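Local coordinates for protein glycoside hydrolase family 31 (Kribbella flavida DSM 17836, PDB 5X3I) that hydrolyses the alpha-1,3-glucosidic linkages of the cyclic tetrasaccharide cyclobis-(1-6)-alpha-nigerosyl to yield isomaltose inside the cell, at residues Leu681-Pro685 against Thr696-Ala700; Glu702-Trp707 against Val726-Ala732. The protein carries 1 engineered substitution. All blocks are in the same frame, centred on the assembly; numbering follows the deposited sequence.

Contact 1: residues Leu681-Pro685 against Thr696-Ala700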
loop_
_atom_site.group_PDB
_atom_site.type_symbol
_atom_site.label_atom_id
_atom_site.label_comp_id
_atom_site.label_asym_id
_atom_site.label_seq_id
_atom_site.Cartn_x
_atom_site.Cartn_y
_atom_site.Cartn_z
ATOM N N LEU A 681 7.971 -5.028 -25.691
ATOM C CA LEU A 681 7.309 -3.752 -25.951
ATOM C C LEU A 681 7.811 -2.643 -25.043
ATOM O O LEU A 681 7.872 -2.815 -23.838
ATOM C CB LEU A 681 5.793 -3.877 -25.779
ATOM C CG LEU A 681 4.990 -4.774 -26.724
ATOM C CD1 LEU A 681 3.549 -4.884 -26.235
ATOM C CD2 LEU A 681 5.035 -4.244 -28.140
ATOM N N LEU A 682 8.118 -1.493 -25.631
ATOM C CA LEU A 682 8.526 -0.321 -24.876
ATOM C C LEU A 682 7.400 0.701 -24.867
ATOM O O LEU A 682 6.887 1.101 -25.913
ATOM C CB LEU A 682 9.813 0.278 -25.458
ATOM C CG LEU A 682 10.517 1.365 -24.641
ATOM C CD1 LEU A 682 11.997 1.348 -24.920
ATOM C CD2 LEU A 682 9.955 2.723 -24.968
ATOM N N ILE A 683 7.017 1.113 -23.670
ATOM C CA ILE A 683 5.898 2.019 -23.483
ATOM C C ILE A 683 6.384 3.388 -23.020
ATOM O O ILE A 683 7.309 3.474 -22.222
ATOM C CB ILE A 683 4.905 1.465 -22.446
ATOM C CG1 ILE A 683 4.717 -0.046 -22.618
ATOM C CG2 ILE A 683 3.597 2.222 -22.501
ATOM C CD1 ILE A 683 4.203 -0.462 -23.984
ATOM N N ASN A 684 5.757 4.447 -23.515
ATOM C CA ASN A 684 6.073 5.799 -23.076
ATOM C C ASN A 684 4.829 6.647 -22.860
ATOM O O ASN A 684 4.439 7.414 -23.735
ATOM C CB ASN A 684 6.997 6.484 -24.087
ATOM C CG ASN A 684 7.537 7.809 -23.578
ATOM O OD1 ASN A 684 7.433 8.120 -22.397
ATOM N ND2 ASN A 684 8.116 8.596 -24.476
ATOM N N PRO A 685 4.216 6.526 -21.678
ATOM C CA PRO A 685 2.964 7.186 -21.326
ATOM C C PRO A 685 3.010 8.674 -21.605
ATOM O O PRO A 685 4.061 9.284 -21.408
ATOM C CB PRO A 685 2.845 6.928 -19.825
ATOM C CG PRO A 685 3.606 5.681 -19.609
ATOM C CD PRO A 685 4.749 5.736 -20.556
ATOM N N THR A 696 10.468 9.684 -27.299
ATOM C CA THR A 696 10.788 8.436 -26.635
ATOM C C THR A 696 12.251 8.090 -26.863
ATOM O O THR A 696 12.767 8.288 -27.955
ATOM C CB THR A 696 9.895 7.284 -27.160
ATOM O OG1 THR A 696 8.517 7.616 -26.965
ATOM C CG2 THR A 696 10.208 5.992 -26.451
ATOM N N TYR A 697 12.924 7.587 -25.838
ATOM C CA TYR A 697 14.291 7.137 -26.021
ATOM C C TYR A 697 14.327 5.631 -26.164
ATOM O O TYR A 697 14.022 4.894 -25.228
ATOM C CB TYR A 697 15.198 7.577 -24.864
ATOM C CG TYR A 697 16.577 6.954 -24.942
ATOM C CD1 TYR A 697 17.521 7.421 -25.846
ATOM C CD2 TYR A 697 16.927 5.889 -24.133
ATOM C CE1 TYR A 697 18.774 6.846 -25.937
ATOM C CE2 TYR A 697 18.179 5.310 -24.215
ATOM C CZ TYR A 697 19.099 5.798 -25.120
ATOM O OH TYR A 697 20.346 5.224 -25.200
ATOM N N LEU A 698 14.709 5.181 -27.347
ATOM C CA LEU A 698 14.835 3.763 -27.615
ATOM C C LEU A 698 16.276 3.324 -27.422
ATOM O O LEU A 698 17.168 3.810 -28.102
ATOM C CB LEU A 698 14.368 3.442 -29.033
ATOM C CG LEU A 698 12.923 3.792 -29.379
ATOM C CD1 LEU A 698 12.634 3.451 -30.826
ATOM C CD2 LEU A 698 11.974 3.057 -28.462
ATOM N N PRO A 699 16.501 2.379 -26.507
ATOM C CA PRO A 699 17.847 1.863 -26.258
ATOM C C PRO A 699 18.340 1.016 -27.424
ATOM O O PRO A 699 17.671 0.948 -28.455
ATOM C CB PRO A 699 17.671 1.019 -25.000
ATOM C CG PRO A 699 16.246 0.580 -25.051
ATOM C CD PRO A 699 15.487 1.711 -25.674
ATOM N N ALA A 700 19.484 0.369 -27.250
ATOM C CA ALA A 700 20.105 -0.409 -28.316
ATOM C C ALA A 700 19.182 -1.518 -28.797
ATOM O O ALA A 700 18.358 -2.012 -28.040
ATOM C CB ALA A 700 21.416 -0.994 -27.847
#

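Contact 2: residues Glu702-Trp707 against Val726-Ala732. With SO4 (sulfate ion), chain K; SO4 (sulfate ion), chain J.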
loop_
_atom_site.group_PDB
_atom_site.type_symbol
_atom_site.label_atom_id
_atom_site.label_comp_id
_atom_site.label_asym_id
_atom_site.label_seq_id
_atom_site.Cartn_x
_atom_site.Cartn_y
_atom_site.Cartn_z
ATOM N N GLU A 702 16.806 -3.074 -32.445
ATOM C CA GLU A 702 15.988 -2.609 -33.565
ATOM C C GLU A 702 14.514 -2.522 -33.198
ATOM O O GLU A 702 13.974 -3.419 -32.564
ATOM C CB GLU A 702 16.166 -3.524 -34.773
ATOM C CG GLU A 702 17.597 -3.630 -35.263
ATOM C CD GLU A 702 17.676 -3.850 -36.756
ATOM O OE1 GLU A 702 17.153 -2.999 -37.505
ATOM O OE2 GLU A 702 18.253 -4.874 -37.180
ATOM N N TRP A 703 13.861 -1.449 -33.627
ATOM C CA TRP A 703 12.521 -1.146 -33.162
ATOM C C TRP A 703 11.521 -0.885 -34.277
ATOM O O TRP A 703 11.869 -0.423 -35.365
ATOM C CB TRP A 703 12.563 0.063 -32.231
ATOM C CG TRP A 703 13.400 -0.174 -31.025
ATOM C CD1 TRP A 703 14.719 0.135 -30.868
ATOM C CD2 TRP A 703 12.985 -0.791 -29.802
ATOM N NE1 TRP A 703 15.149 -0.247 -29.626
ATOM C CE2 TRP A 703 14.104 -0.818 -28.950
ATOM C CE3 TRP A 703 11.775 -1.325 -29.346
ATOM C CZ2 TRP A 703 14.051 -1.354 -27.670
ATOM C CZ3 TRP A 703 11.725 -1.855 -28.077
ATOM C CH2 TRP A 703 12.855 -1.866 -27.251
ATOM N N ILE A 704 10.263 -1.172 -33.972
ATOM C CA ILE A 704 9.159 -0.904 -34.871
ATOM C C ILE A 704 8.071 -0.126 -34.154
ATOM O O ILE A 704 7.678 -0.483 -33.042
ATOM C CB ILE A 704 8.595 -2.213 -35.438
ATOM C CG1 ILE A 704 9.475 -2.673 -36.601
ATOM C CG2 ILE A 704 7.149 -2.038 -35.883
ATOM C CD1 ILE A 704 9.229 -4.075 -37.030
ATOM N N ASP A 705 7.614 0.957 -34.774
ATOM C CA ASP A 705 6.487 1.714 -34.260
ATOM C C ASP A 705 5.227 0.873 -34.469
ATOM O O ASP A 705 4.877 0.561 -35.602
ATOM C CB ASP A 705 6.389 3.063 -34.986
ATOM C CG ASP A 705 5.280 3.955 -34.456
ATOM O OD1 ASP A 705 4.325 3.462 -33.822
ATOM O OD2 ASP A 705 5.361 5.178 -34.687
ATOM N N VAL A 706 4.510 0.563 -33.391
ATOM C CA VAL A 706 3.442 -0.433 -33.489
ATOM C C VAL A 706 2.215 0.115 -34.198
ATOM O O VAL A 706 1.389 -0.650 -34.673
ATOM C CB VAL A 706 3.001 -0.970 -32.107
ATOM C CG1 VAL A 706 4.178 -1.579 -31.365
ATOM C CG2 VAL A 706 2.341 0.121 -31.299
ATOM N N TRP A 707 2.082 1.433 -34.241
ATOM C CA TRP A 707 0.935 2.040 -34.881
ATOM C C TRP A 707 1.060 2.118 -36.402
ATOM O O TRP A 707 0.070 2.030 -37.108
ATOM C CB TRP A 707 0.690 3.429 -34.302
ATOM C CG TRP A 707 0.629 3.413 -32.818
ATOM C CD1 TRP A 707 1.457 4.065 -31.957
ATOM C CD2 TRP A 707 -0.290 2.676 -32.009
ATOM N NE1 TRP A 707 1.104 3.793 -30.663
ATOM C CE2 TRP A 707 0.031 2.943 -30.666
ATOM C CE3 TRP A 707 -1.362 1.821 -32.291
ATOM C CZ2 TRP A 707 -0.672 2.387 -29.607
ATOM C CZ3 TRP A 707 -2.062 1.269 -31.237
ATOM C CH2 TRP A 707 -1.718 1.556 -29.911
ATOM N N VAL A 726 -0.655 6.211 -27.706
ATOM C CA VAL A 726 0.420 6.363 -26.737
ATOM C C VAL A 726 1.600 5.695 -27.404
ATOM O O VAL A 726 1.439 4.637 -28.003
ATOM C CB VAL A 726 0.106 5.705 -25.359
ATOM C CG1 VAL A 726 -0.372 4.254 -25.516
ATOM C CG2 VAL A 726 1.318 5.746 -24.445
ATOM N N PRO A 727 2.792 6.309 -27.309
ATOM C CA PRO A 727 3.916 5.716 -28.032
ATOM C C PRO A 727 4.280 4.347 -27.499
ATOM O O PRO A 727 4.485 4.180 -26.303
ATOM C CB PRO A 727 5.049 6.728 -27.812
ATOM C CG PRO A 727 4.345 8.022 -27.608
ATOM C CD PRO A 727 3.096 7.673 -26.842
ATOM N N VAL A 728 4.368 3.385 -28.406
ATOM C CA VAL A 728 4.685 2.007 -28.091
ATOM C C VAL A 728 5.553 1.467 -29.212
ATOM O O VAL A 728 5.265 1.684 -30.381
ATOM C CB VAL A 728 3.420 1.126 -27.953
ATOM C CG1 VAL A 728 3.797 -0.345 -27.817
ATOM C CG2 VAL A 728 2.571 1.569 -26.793
ATOM N N TYR A 729 6.606 0.755 -28.856
ATOM C CA TYR A 729 7.532 0.241 -29.841
ATOM C C TYR A 729 7.806 -1.218 -29.561
ATOM O O TYR A 729 7.908 -1.625 -28.416
ATOM C CB TYR A 729 8.831 1.063 -29.841
ATOM C CG TYR A 729 8.594 2.511 -30.192
ATOM C CD1 TYR A 729 8.646 2.941 -31.509
ATOM C CD2 TYR A 729 8.287 3.440 -29.215
ATOM C CE1 TYR A 729 8.407 4.252 -31.840
ATOM C CE2 TYR A 729 8.055 4.760 -29.536
ATOM C CZ TYR A 729 8.115 5.158 -30.852
ATOM O OH TYR A 729 7.877 6.463 -31.182
ATOM N N CYS A 730 7.918 -2.004 -30.620
ATOM C CA CYS A 730 8.135 -3.429 -30.489
ATOM C C CYS A 730 9.508 -3.806 -31.014
ATOM O O CYS A 730 9.970 -3.248 -32.003
ATOM C CB CYS A 730 7.045 -4.208 -31.236
ATOM S SG CYS A 730 7.183 -5.988 -31.125
ATOM N N ARG A 731 10.155 -4.749 -30.345
ATOM C CA ARG A 731 11.417 -5.280 -30.828
ATOM C C ARG A 731 11.174 -5.908 -32.191
ATOM O O ARG A 731 10.282 -6.742 -32.344
ATOM C CB ARG A 731 12.001 -6.299 -29.850
ATOM C CG ARG A 731 12.470 -5.683 -28.538
ATOM C CD ARG A 731 12.983 -6.732 -27.561
ATOM N NE ARG A 731 14.194 -7.390 -28.031
ATOM C CZ ARG A 731 14.281 -8.680 -28.343
ATOM N NH1 ARG A 731 13.225 -9.473 -28.233
ATOM N NH2 ARG A 731 15.434 -9.182 -28.765
ATOM N N ALA A 732 11.968 -5.494 -33.172
ATOM C CA ALA A 732 11.738 -5.847 -34.566
ATOM C C ALA A 732 11.640 -7.348 -34.778
ATOM O O ALA A 732 10.809 -7.814 -35.542
ATOM C CB ALA A 732 12.835 -5.265 -35.438
HETATM S S SO4 K . 15.881 -6.987 -32.262
HETATM O O1 SO4 K . 15.855 -7.184 -33.706
HETATM O O2 SO4 K . 14.671 -7.570 -31.703
HETATM O O3 SO4 K . 17.053 -7.639 -31.687
HETATM O O4 SO4 K . 15.938 -5.561 -31.957
HETATM S S SO4 J . 14.833 -12.734 -30.174
HETATM O O1 SO4 J . 14.742 -13.039 -31.596
HETATM O O2 SO4 J . 15.165 -13.944 -29.430
HETATM O O3 SO4 J . 15.873 -11.733 -29.960
HETATM O O4 SO4 J . 13.555 -12.210 -29.707
HETATM O O HOH W 1 4.779 4.530 -31.245
HETATM O O HOH W 2 7.561 6.738 -33.899
#

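Contact 1: residues Leu681-Pro685 against Thr696-Ala700
The carboxamide of Asn684 is the flat group that meets Thr696, and it does so at an edge: Asn684 ND2 donates to Thr696 OG1 over 2.7 Å, the hydroxyl oxygen lying almost in the amide plane and the N-H pointing nearly straight at it (170°). Both sides of this bond are buried. Weak hydrogen bonds from ND2 to Thr695 O and from Trp694 NE1 to OD1 add to the grip, which probably limits the amide's rotation, the Thr696 bond being the firm one. Placing CG anti to the backbone N (chi1 -171°) turns the group toward Thr696, on a strand of the facing pair.

The two strands do not pair by backbone hydrogen bonds. Their axes pass 8.9 Å apart, roughly antiparallel, and side chains fill the interval in the manner of a beta-sandwich, here in the C-terminal domain of a family 31 glycoside hydrolase: 681-683 belongs to the larger antiparallel sheet, whereas 693-698 pairs with 715-720.

Leu682 supplies the apolar part with both methyls. Its CD2 slides past Thr696 CG2 at 3.6 Å, while CD1 abuts Pro699 CD, also at 3.6 Å. Leu698 reaches the same leucine obliquely, its CD2 standing 3.9 Å from Leu682 CD1. The Tyr697 side chain takes no part in the packing on Leu682; its ring lies nearly parallel to that of His671 and its hydroxyl is bonded to Asp665.

Contact 2: residues Glu702-Trp707 against Val726-Ala732
Backbone hydrogen bonds join Glu702-Trp707 to Val726-Ala732 as neighbouring antiparallel strands of the C-terminal beta domain. Ile704 and Cys730 form a hydrogen-bonded pair, with N-to-O distances of 2.9 Å in both directions. The ladder continues through Ala732 N to Glu702 O and Val706 N to Val728 O, and beyond it Trp707 NE1 donates to Val726 O at 2.8 Å, the acceptor lying in the indole plane.

At the outer end, Arg731 NH1 and NH2 grip one sulfate through O4 and O3, while a second sulfate sets O2 over a guanidinium face, 3.3 Å above the plane, and accepts from Glu702 N through O4. Both anions probably come from the crystallisation liquor; within the protein, Arg731 pairs with Glu680. A leucine in place of Arg731 has no guanidinium and would probably leave the Glu680 carboxylate without this salt bridge and the first sulfate loosely held. Trp703 CZ3 lies 3.9 Å from Arg731 CG, ring and guanidinium planes 85° apart, and its NE1 is bonded to Pro699 O.

Asp705 OD1 accepts from Trp707 N in an Asx turn. Its OD2 forms a salt bridge with Arg719 and takes a hydrogen bond from a water that also bonds Tyr729 OH. The Tyr729 ring crosses Asp705, carboxylate and ring planes 53° apart.

On the face carrying Ile704 and Cys730, helix 735-742 covers the strands through Trp735. With chi1 at -58°, Val706 turns CG1, anti to the carbonyl carbon, to 3.9 Å from Cys730 CB, while CG2 falls between the backbone N and that carbon, 3.6 Å above the centre of the Trp707 ring.

The two contacts illustrate two ways in which beta strands associate within one small domain. Contact 2 joins neighbours in a single sheet and rests on main-chain hydrogen bonding; contact 1 faces a strand of that sheet with one from a separate pair, and rests mainly on side chains, with no backbone hydrogen bond between its two segments. Their shared element is the sheet, where 681-683 lies beside 728-731: Leu682 N reaches Tyr729 O at 2.8 Å, a probable hydrogen bond. Leu698 CD1 also packs on Trp703 CB. Contact 1 is buried and largely apolar, with one amide-hydroxyl bond; contact 2 has a buried middle but extends to a charged, partly exposed end where sulfate binds.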